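PDB 4EQ7: ABC transporter, substrate binding protein (Polyamine) from Agrobacterium tumefaciens, which probably binds polyamines in the periplasm and delivers them to an ABC transporter, as the solute-binding component of the uptake system. Local coordinates for residues A[100-105]-A[221-226]; A[115-120]-A[213-218]; A[142-147]-A[156-161]. All coordinates share one frame; numbering follows the deposited sequence.

Followed from the N terminus, the chain first enters strand 96-108, whose residues 100-105 wait for 221-226 of strand 214-229 to close contact 1, the longest of the three loops. Within that loop, 115-120 meets 213-218, so contact 2 is enclosed by contact 1 and shares strand 214-229 with it, its other segment being the loop and helix start that follow strand 96-108; the Ile105 O to Ser217 N distance of 2.8 Å probably marks a hydrogen bond joining them. Contact 3, the short closure of 142-147 on 156-161, is enclosed by both. Helix 142-149 ties it back, with Ala145 packing against Ile222 of contact 1 and Trp119 of contact 2.

Contact 1: residues A[100-105]-A[221-226]; sequences YYSFVI and NITAAD
Tyr101 lays its ring over the carbonyl of Ala224, whose O sits 3.5 Å above the ring plane, over its centre. The same Ala224 O accepts the N-H of Tyr101 at 3.1 Å, nearly in line with the C=O bond (169°), so one residue engages this oxygen with both its amide and its ring. A chi1 of 49°, with CG between backbone N and carbonyl carbon, folds the ring back across the neighbouring strand and brings OH to 3.4 Å from Ala224 CB. Phe103, on the same side of the sheet, presents a ring face to the rim atom CD1 of Tyr101, while its own CE2 meets the Tyr101 ring edge in plane; Trp200 joins both rings.

The side that carries Tyr100, Ser102 and Thr223 is more polar. Ser102 OG donates to Asn221 OD1 at 2.7 Å, approaching 24° out of the amide plane, and Thr223 CG2 lies 3.4 Å from that hydroxyl oxygen. Asn221 OD1 is also bonded by Gln289, and its ND2 reaches the carbonyls of Trp218 and Gln285, which together should fix the rotation of the amide. Thr223 OG1 turns to Asn291, and Tyr100 receives Arg89 in a cation-pi contact.

Antiparallel pairing underlies both sides: Phe103 N to Ile222 O, at 2.7 Å, is the shortest backbone bond. At the far end, water 1 links Tyr101 OH (2.5 Å) to Asp226 OD1, to which it donates. Asp226 also lies close to Asp58, and the closeness of the two carboxylates may raise the pKa of one of them.

Contact 2: residues A[115-120]-A[213-218]; sequences CPKSWA and KVETSW. With SO4 (sulfate ion), chain F.
Lys117 and Glu215 form a salt bridge in a periplasmic binding protein fold, where the loop leading into helix 119-122 passes beside strand 214-229. The lysine chain bends at chi2, chi3 and chi4 and curls back toward the strand, while the glutamate runs extended beyond CG (chi2 -179°), so the two side chains meet obliquely. Lys117 NZ lies 3.2 Å from Glu215 OE1, which accepts through its syn lone pair, on the side of the other carboxylate oxygen. That OE1 also comes within 3.5 Å of Cys115 CB, and Cys115 SG, held by its disulfide to Cys107, rests against the carboxylate carbon at 3.8 Å. The disulfide thus joins the turn to strand 96-108, the neighbour of strand 214-229 in the sheet.

Two residues along, Ser217 places OG opposite its own backbone N (chi1 173°), which aims the hydroxyl at the turn. Ser118, at the N-cap, bonds Asp121 N through OG. A sulfate, probably from the crystallisation liquor, accepts Thr216 N through O1. The closest bond between the segments is Ser217 OG to Lys117 O, 2.5 Å, with the donor tilted 33° from the carbonyl plane.

Contact 3: residues A[142-147]-A[156-161]; sequences VIEAAL and KLYPLD
Glu144 and Tyr158 meet through a very short hydrogen bond, in which the phenol OH donates to Glu144 OE2 at 2.5 Å. The carboxylate oxygen arrives at the edge of the ring, near its plane, yet the carboxylate itself is turned 64° from that plane. A bend at chi2 (90°) swings the acid off the helix toward the loop, and leaves CG 3.2 Å from the same phenol oxygen.

Leucines flank this polar pair. Leu157 crosses Glu144 at about a right angle and divides its two methyls: CD2 touches Glu144 CG, while CD1 lies 3.7 Å from Leu147 CB, one helical turn further on. From the other end of the loop Leu160 splits in the same manner, with CD1 at 3.7 Å from Ile143 CG2 and CD2 at 3.7 Å from Leu147 CD1. Its CD1 also comes near Glu144 OE2, so the buried acid has aliphatic carbon beside it. Leu147 finally reaches past Leu160 with CD2, 3.4 Å from Asp161 O.

A second shell holds the acid in place. Trp297 NE1 gives OE2 a further donor, and Gly141 N bonds OE1 from just before the helix, so both carboxylate oxygens are satisfied; these three donors would be expected to favour the charged form of the acid. Asp293 N in turn bonds the Tyr158 oxygen, and Tyr296 packs against the ring. A cis peptide before Pro159 turns the chain between Tyr158 and Leu160, and Asp161 caps the next helix through Arg164 N. The result is a helix-loop-helix connection, from helix 142-149 to helix 162-170, packed against helix 294-312 within a periplasmic binding protein fold.

Contact 1: residues A[100-105]-A[221-226]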
loop_
_atom_site.group_PDB
_atom_site.type_symbol
_atom_site.label_atom_id
_atom_site.label_comp_id
_atom_site.label_asym_id
_atom_site.label_seq_id
_atom_site.Cartn_x
_atom_site.Cartn_y
_atom_site.Cartn_z
ATOM N N TYR A 100 0.454 -6.412 -1.173
ATOM C CA TYR A 100 1.020 -5.373 -2.011
ATOM C C TYR A 100 0.024 -4.900 -3.039
ATOM O O TYR A 100 -1.097 -5.421 -3.136
ATOM C CB TYR A 100 2.408 -5.702 -2.566
ATOM C CG TYR A 100 2.464 -6.455 -3.871
ATOM C CD1 TYR A 100 2.794 -5.805 -5.057
ATOM C CD2 TYR A 100 2.306 -7.842 -3.908
ATOM C CE1 TYR A 100 2.894 -6.502 -6.261
ATOM C CE2 TYR A 100 2.398 -8.547 -5.106
ATOM C CZ TYR A 100 2.700 -7.874 -6.279
ATOM O OH TYR A 100 2.826 -8.563 -7.457
ATOM N N TYR A 101 0.397 -3.866 -3.780
ATOM C CA TYR A 101 -0.519 -3.321 -4.760
ATOM C C TYR A 101 0.314 -2.540 -5.750
ATOM O O TYR A 101 1.510 -2.319 -5.520
ATOM C CB TYR A 101 -1.516 -2.375 -4.040
ATOM C CG TYR A 101 -0.837 -1.378 -3.117
ATOM C CD1 TYR A 101 -0.354 -0.162 -3.603
ATOM C CD2 TYR A 101 -0.651 -1.661 -1.768
ATOM C CE1 TYR A 101 0.323 0.732 -2.775
ATOM C CE2 TYR A 101 0.026 -0.774 -0.930
ATOM C CZ TYR A 101 0.495 0.429 -1.437
ATOM O OH TYR A 101 1.137 1.318 -0.611
ATOM N N SER A 102 -0.329 -2.123 -6.834
ATOM C CA SER A 102 0.249 -1.228 -7.807
ATOM C C SER A 102 -0.605 0.011 -7.872
ATOM O O SER A 102 -1.831 -0.105 -7.869
ATOM C CB SER A 102 0.242 -1.860 -9.200
ATOM O OG SER A 102 1.360 -2.706 -9.392
ATOM N N PHE A 103 0.025 1.187 -8.051
ATOM C CA PHE A 103 -0.737 2.390 -8.398
ATOM C C PHE A 103 -0.789 2.342 -9.911
ATOM O O PHE A 103 0.245 2.144 -10.562
ATOM C CB PHE A 103 -0.044 3.669 -7.963
ATOM C CG PHE A 103 -0.105 3.854 -6.473
ATOM C CD1 PHE A 103 -1.295 4.225 -5.850
ATOM C CD2 PHE A 103 1.027 3.643 -5.686
ATOM C CE1 PHE A 103 -1.350 4.400 -4.466
ATOM C CE2 PHE A 103 0.981 3.846 -4.308
ATOM C CZ PHE A 103 -0.206 4.228 -3.707
ATOM N N VAL A 104 -1.991 2.423 -10.456
ATOM C CA VAL A 104 -2.235 2.354 -11.907
ATOM C C VAL A 104 -3.032 3.580 -12.338
ATOM O O VAL A 104 -3.585 4.292 -11.484
ATOM C CB VAL A 104 -2.998 1.049 -12.304
ATOM C CG1 VAL A 104 -2.156 -0.192 -12.007
ATOM C CG2 VAL A 104 -4.360 0.959 -11.597
ATOM N N ILE A 105 -3.136 3.793 -13.649
ATOM C CA ILE A 105 -3.886 4.926 -14.182
ATOM C C ILE A 105 -5.299 4.432 -14.559
ATOM O O ILE A 105 -5.484 3.771 -15.586
ATOM C CB ILE A 105 -3.142 5.619 -15.346
ATOM C CG1 ILE A 105 -1.719 6.046 -14.918
ATOM C CG2 ILE A 105 -3.945 6.830 -15.815
ATOM C CD1 ILE A 105 -0.666 5.666 -15.865
ATOM N N ASN A 221 3.484 1.129 -13.868
ATOM C CA ASN A 221 2.704 0.923 -12.638
ATOM C C ASN A 221 3.643 0.832 -11.444
ATOM O O ASN A 221 4.708 0.236 -11.558
ATOM C CB ASN A 221 1.742 -0.283 -12.766
ATOM C CG ASN A 221 2.433 -1.625 -12.780
ATOM O OD1 ASN A 221 2.620 -2.230 -11.732
ATOM N ND2 ASN A 221 2.852 -2.111 -13.961
ATOM N N ILE A 222 3.312 1.537 -10.349
ATOM C CA ILE A 222 4.194 1.665 -9.182
ATOM C C ILE A 222 3.762 0.750 -8.060
ATOM O O ILE A 222 2.651 0.898 -7.564
ATOM C CB ILE A 222 4.287 3.141 -8.706
ATOM C CG1 ILE A 222 4.749 4.074 -9.847
ATOM C CG2 ILE A 222 5.203 3.296 -7.435
ATOM C CD1 ILE A 222 4.308 5.543 -9.673
ATOM N N THR A 223 4.640 -0.174 -7.643
ATOM C CA THR A 223 4.299 -1.080 -6.548
ATOM C C THR A 223 4.796 -0.554 -5.223
ATOM O O THR A 223 5.846 0.085 -5.162
ATOM C CB THR A 223 4.892 -2.495 -6.749
ATOM O OG1 THR A 223 6.311 -2.425 -6.609
ATOM C CG2 THR A 223 4.490 -3.121 -8.074
ATOM N N ALA A 224 4.032 -0.827 -4.162
ATOM C CA ALA A 224 4.405 -0.577 -2.774
ATOM C C ALA A 224 3.639 -1.636 -1.972
ATOM O O ALA A 224 2.829 -2.383 -2.547
ATOM C CB ALA A 224 4.048 0.838 -2.340
ATOM N N ALA A 225 3.922 -1.749 -0.671
ATOM C CA ALA A 225 3.319 -2.804 0.133
ATOM C C ALA A 225 3.166 -2.421 1.572
ATOM O O ALA A 225 3.779 -1.471 2.046
ATOM C CB ALA A 225 4.225 -4.041 0.069
ATOM N N ASP A 226 2.370 -3.211 2.286
ATOM C CA ASP A 226 2.277 -3.162 3.733
ATOM C C ASP A 226 3.045 -4.387 4.224
ATOM O O ASP A 226 3.300 -5.322 3.451
ATOM C CB ASP A 226 0.825 -3.140 4.241
ATOM C CG ASP A 226 0.248 -1.726 4.368
ATOM O OD1 ASP A 226 0.673 -0.843 3.604
ATOM O OD2 ASP A 226 -0.673 -1.527 5.190
HETATM O O HOH W 1 1.812 0.881 1.718
#

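Contact 2: residues A[115-120]-A[213-218]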
loop_
_atom_site.group_PDB
_atom_site.type_symbol
_atom_site.label_atom_id
_atom_site.label_comp_id
_atom_site.label_asym_id
_atom_site.label_seq_id
_atom_site.Cartn_x
_atom_site.Cartn_y
_atom_site.Cartn_z
ATOM N N CYS A 115 -8.710 8.377 -22.615
ATOM C CA CYS A 115 -8.072 7.982 -21.358
ATOM C C CYS A 115 -6.588 8.250 -21.319
ATOM O O CYS A 115 -5.913 7.868 -22.276
ATOM C CB CYS A 115 -8.368 6.515 -21.062
ATOM S SG CYS A 115 -10.119 6.174 -20.786
ATOM N N PRO A 116 -6.034 8.816 -20.201
ATOM C CA PRO A 116 -4.572 8.950 -20.098
ATOM C C PRO A 116 -3.943 7.557 -20.003
ATOM O O PRO A 116 -4.520 6.659 -19.383
ATOM C CB PRO A 116 -4.371 9.791 -18.818
ATOM C CG PRO A 116 -5.579 9.558 -18.003
ATOM C CD PRO A 116 -6.709 9.284 -18.966
ATOM N N LYS A 117 -2.816 7.348 -20.671
ATOM C CA LYS A 117 -2.185 6.024 -20.717
ATOM C C LYS A 117 -0.859 5.950 -19.981
ATOM O O LYS A 117 -0.359 4.864 -19.769
ATOM C CB LYS A 117 -1.970 5.564 -22.189
ATOM C CG LYS A 117 -3.194 5.681 -23.121
ATOM C CD LYS A 117 -4.310 4.697 -22.774
ATOM C CE LYS A 117 -5.046 4.186 -23.986
ATOM N NZ LYS A 117 -6.392 4.792 -24.117
ATOM N N SER A 118 -0.251 7.078 -19.669
ATOM C CA SER A 118 1.047 7.118 -19.005
ATOM C C SER A 118 0.993 8.130 -17.878
ATOM O O SER A 118 0.050 8.918 -17.838
ATOM C CB SER A 118 2.115 7.538 -20.007
ATOM O OG SER A 118 1.853 8.854 -20.478
ATOM N N TRP A 119 2.009 8.149 -16.975
ATOM C CA TRP A 119 2.040 9.187 -15.942
ATOM C C TRP A 119 2.134 10.546 -16.639
ATOM O O TRP A 119 1.472 11.489 -16.220
ATOM C CB TRP A 119 3.216 8.996 -14.933
ATOM C CG TRP A 119 3.147 7.685 -14.182
ATOM C CD1 TRP A 119 4.060 6.669 -14.215
ATOM C CD2 TRP A 119 2.078 7.238 -13.334
ATOM N NE1 TRP A 119 3.617 5.607 -13.455
ATOM C CE2 TRP A 119 2.403 5.932 -12.898
ATOM C CE3 TRP A 119 0.854 7.801 -12.924
ATOM C CZ2 TRP A 119 1.569 5.198 -12.040
ATOM C CZ3 TRP A 119 0.046 7.091 -12.055
ATOM C CH2 TRP A 119 0.380 5.790 -11.647
ATOM N N ALA A 120 2.942 10.646 -17.727
ATOM C CA ALA A 120 3.063 11.900 -18.488
ATOM C C ALA A 120 1.674 12.381 -18.921
ATOM O O ALA A 120 1.341 13.542 -18.692
ATOM C CB ALA A 120 3.982 11.707 -19.699
ATOM N N LYS A 213 -18.043 1.562 -17.007
ATOM C CA LYS A 213 -17.052 1.206 -18.040
ATOM C C LYS A 213 -15.737 1.918 -17.706
ATOM O O LYS A 213 -15.691 3.145 -17.596
ATOM C CB LYS A 213 -17.528 1.557 -19.455
ATOM C CG LYS A 213 -16.714 0.839 -20.527
ATOM C CD LYS A 213 -17.060 1.290 -21.934
ATOM C CE LYS A 213 -16.242 0.541 -22.956
ATOM N NZ LYS A 213 -16.171 1.280 -24.243
ATOM N N VAL A 214 -14.701 1.132 -17.469
ATOM C CA VAL A 214 -13.414 1.676 -17.047
ATOM C C VAL A 214 -12.277 1.107 -17.871
ATOM O O VAL A 214 -12.421 0.043 -18.471
ATOM C CB VAL A 214 -13.171 1.476 -15.518
ATOM C CG1 VAL A 214 -14.163 2.274 -14.668
ATOM C CG2 VAL A 214 -13.175 0.002 -15.129
ATOM N N GLU A 215 -11.160 1.847 -17.917
ATOM C CA GLU A 215 -9.907 1.448 -18.525
ATOM C C GLU A 215 -8.833 1.596 -17.452
ATOM O O GLU A 215 -8.929 2.469 -16.580
ATOM C CB GLU A 215 -9.554 2.343 -19.716
ATOM C CG GLU A 215 -10.009 1.819 -21.060
ATOM C CD GLU A 215 -9.635 2.697 -22.235
ATOM O OE1 GLU A 215 -8.504 3.234 -22.250
ATOM O OE2 GLU A 215 -10.467 2.823 -23.159
ATOM N N THR A 216 -7.814 0.750 -17.521
ATOM C CA THR A 216 -6.691 0.806 -16.597
ATOM C C THR A 216 -5.437 0.750 -17.424
ATOM O O THR A 216 -5.271 -0.183 -18.204
ATOM C CB THR A 216 -6.747 -0.369 -15.598
ATOM O OG1 THR A 216 -7.872 -0.199 -14.757
ATOM C CG2 THR A 216 -5.493 -0.486 -14.743
ATOM N N SER A 217 -4.546 1.712 -17.250
ATOM C CA SER A 217 -3.255 1.605 -17.902
ATOM C C SER A 217 -2.229 1.146 -16.845
ATOM O O SER A 217 -2.122 1.757 -15.773
ATOM C CB SER A 217 -2.821 2.929 -18.522
ATOM O OG SER A 217 -1.487 2.731 -18.963
ATOM N N TRP A 218 -1.453 0.116 -17.172
ATOM C CA TRP A 218 -0.400 -0.411 -16.307
ATOM C C TRP A 218 0.983 0.144 -16.673
ATOM O O TRP A 218 1.980 -0.304 -16.095
ATOM C CB TRP A 218 -0.397 -1.947 -16.367
ATOM C CG TRP A 218 -1.578 -2.577 -15.689
ATOM C CD1 TRP A 218 -2.814 -2.803 -16.223
ATOM C CD2 TRP A 218 -1.620 -3.076 -14.347
ATOM N NE1 TRP A 218 -3.618 -3.441 -15.302
ATOM C CE2 TRP A 218 -2.898 -3.649 -14.153
ATOM C CE3 TRP A 218 -0.675 -3.153 -13.305
ATOM C CZ2 TRP A 218 -3.272 -4.249 -12.942
ATOM C CZ3 TRP A 218 -1.041 -3.776 -12.119
ATOM C CH2 TRP A 218 -2.319 -4.331 -11.958
HETATM S S SO4 F . -8.800 -2.328 -19.362
HETATM O O1 SO4 F . -8.187 -1.149 -19.982
HETATM O O2 SO4 F . -9.357 -3.183 -20.411
HETATM O O3 SO4 F . -7.790 -3.071 -18.598
HETATM O O4 SO4 F . -9.883 -1.933 -18.456
#

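Contact 3: residues A[142-147]-A[156-161]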
loop_
_atom_site.group_PDB
_atom_site.type_symbol
_atom_site.label_atom_id
_atom_site.label_comp_id
_atom_site.label_asym_id
_atom_site.label_seq_id
_atom_site.Cartn_x
_atom_site.Cartn_y
_atom_site.Cartn_z
ATOM N N VAL A 142 2.905 8.984 -5.397
ATOM C CA VAL A 142 2.646 10.261 -6.090
ATOM C C VAL A 142 3.938 10.955 -6.559
ATOM O O VAL A 142 4.019 11.382 -7.715
ATOM C CB VAL A 142 1.741 11.187 -5.257
ATOM C CG1 VAL A 142 1.584 12.559 -5.934
ATOM C CG2 VAL A 142 0.372 10.546 -5.061
ATOM N N ILE A 143 4.918 11.073 -5.666
ATOM C CA ILE A 143 6.203 11.721 -5.990
ATOM C C ILE A 143 6.898 11.011 -7.145
ATOM O O ILE A 143 7.374 11.671 -8.080
ATOM C CB ILE A 143 7.093 11.932 -4.728
ATOM C CG1 ILE A 143 6.411 12.980 -3.786
ATOM C CG2 ILE A 143 8.528 12.389 -5.127
ATOM C CD1 ILE A 143 6.889 13.000 -2.379
ATOM N N GLU A 144 6.944 9.675 -7.080
ATOM C CA GLU A 144 7.521 8.846 -8.145
ATOM C C GLU A 144 6.749 9.073 -9.447
ATOM O O GLU A 144 7.373 9.284 -10.490
ATOM C CB GLU A 144 7.501 7.357 -7.772
ATOM C CG GLU A 144 8.500 6.985 -6.681
ATOM C CD GLU A 144 8.033 7.057 -5.241
ATOM O OE1 GLU A 144 7.004 7.716 -4.976
ATOM O OE2 GLU A 144 8.769 6.557 -4.359
ATOM N N ALA A 145 5.391 9.085 -9.380
ATOM C CA ALA A 145 4.574 9.300 -10.575
ATOM C C ALA A 145 4.876 10.659 -11.210
ATOM O O ALA A 145 5.007 10.717 -12.431
ATOM C CB ALA A 145 3.079 9.177 -10.242
ATOM N N ALA A 146 5.018 11.734 -10.391
ATOM C CA ALA A 146 5.317 13.093 -10.885
ATOM C C ALA A 146 6.668 13.126 -11.606
ATOM O O ALA A 146 6.788 13.685 -12.711
ATOM C CB ALA A 146 5.307 14.085 -9.727
ATOM N N LEU A 147 7.657 12.445 -11.028
ATOM C CA LEU A 147 8.991 12.386 -11.616
ATOM C C LEU A 147 9.009 11.628 -12.936
ATOM O O LEU A 147 9.529 12.152 -13.932
ATOM C CB LEU A 147 10.003 11.831 -10.610
ATOM C CG LEU A 147 10.307 12.808 -9.474
ATOM C CD1 LEU A 147 10.828 12.066 -8.252
ATOM C CD2 LEU A 147 11.301 13.904 -9.913
ATOM N N LYS A 156 16.888 5.763 -12.984
ATOM C CA LYS A 156 17.503 6.919 -12.316
ATOM C C LYS A 156 16.528 7.647 -11.371
ATOM O O LYS A 156 16.805 8.762 -10.927
ATOM C CB LYS A 156 18.108 7.890 -13.359
ATOM C CG LYS A 156 19.213 7.266 -14.224
ATOM C CD LYS A 156 20.494 6.964 -13.427
ATOM C CE LYS A 156 21.483 6.104 -14.181
ATOM N NZ LYS A 156 22.647 5.740 -13.328
ATOM N N LEU A 157 15.401 6.995 -11.029
ATOM C CA LEU A 157 14.388 7.592 -10.167
ATOM C C LEU A 157 14.918 7.965 -8.768
ATOM O O LEU A 157 14.719 9.095 -8.318
ATOM C CB LEU A 157 13.189 6.622 -10.079
ATOM C CG LEU A 157 11.898 7.132 -9.476
ATOM C CD1 LEU A 157 11.374 8.378 -10.220
ATOM C CD2 LEU A 157 10.845 6.032 -9.486
ATOM N N TYR A 158 15.625 7.043 -8.107
ATOM C CA TYR A 158 16.133 7.269 -6.754
ATOM C C TYR A 158 17.590 7.695 -6.696
ATOM O O TYR A 158 18.386 7.137 -7.448
ATOM C CB TYR A 158 15.890 6.034 -5.871
ATOM C CG TYR A 158 14.420 5.730 -5.688
ATOM C CD1 TYR A 158 13.676 6.357 -4.685
ATOM C CD2 TYR A 158 13.775 4.802 -6.501
ATOM C CE1 TYR A 158 12.329 6.045 -4.487
ATOM C CE2 TYR A 158 12.413 4.537 -6.356
ATOM C CZ TYR A 158 11.701 5.152 -5.341
ATOM O OH TYR A 158 10.381 4.848 -5.178
ATOM N N PRO A 159 17.993 8.612 -5.777
ATOM C CA PRO A 159 17.171 9.355 -4.787
ATOM C C PRO A 159 16.216 10.315 -5.486
ATOM O O PRO A 159 16.544 10.871 -6.545
ATOM C CB PRO A 159 18.225 10.085 -3.940
ATOM C CG PRO A 159 19.369 10.302 -4.907
ATOM C CD PRO A 159 19.411 9.030 -5.711
ATOM N N LEU A 160 15.009 10.459 -4.929
ATOM C CA LEU A 160 13.991 11.303 -5.542
ATOM C C LEU A 160 14.390 12.762 -5.576
ATOM O O LEU A 160 14.825 13.298 -4.565
ATOM C CB LEU A 160 12.628 11.150 -4.830
ATOM C CG LEU A 160 12.038 9.730 -4.757
ATOM C CD1 LEU A 160 10.722 9.711 -3.970
ATOM C CD2 LEU A 160 11.824 9.142 -6.139
ATOM N N ASP A 161 14.223 13.402 -6.740
ATOM C CA ASP A 161 14.489 14.826 -6.875
ATOM C C ASP A 161 13.194 15.542 -6.428
ATOM O O ASP A 161 12.280 15.759 -7.233
ATOM C CB ASP A 161 14.903 15.174 -8.331
ATOM C CG ASP A 161 15.272 16.638 -8.548
ATOM O OD1 ASP A 161 14.926 17.478 -7.684
ATOM O OD2 ASP A 161 15.792 16.959 -9.627
#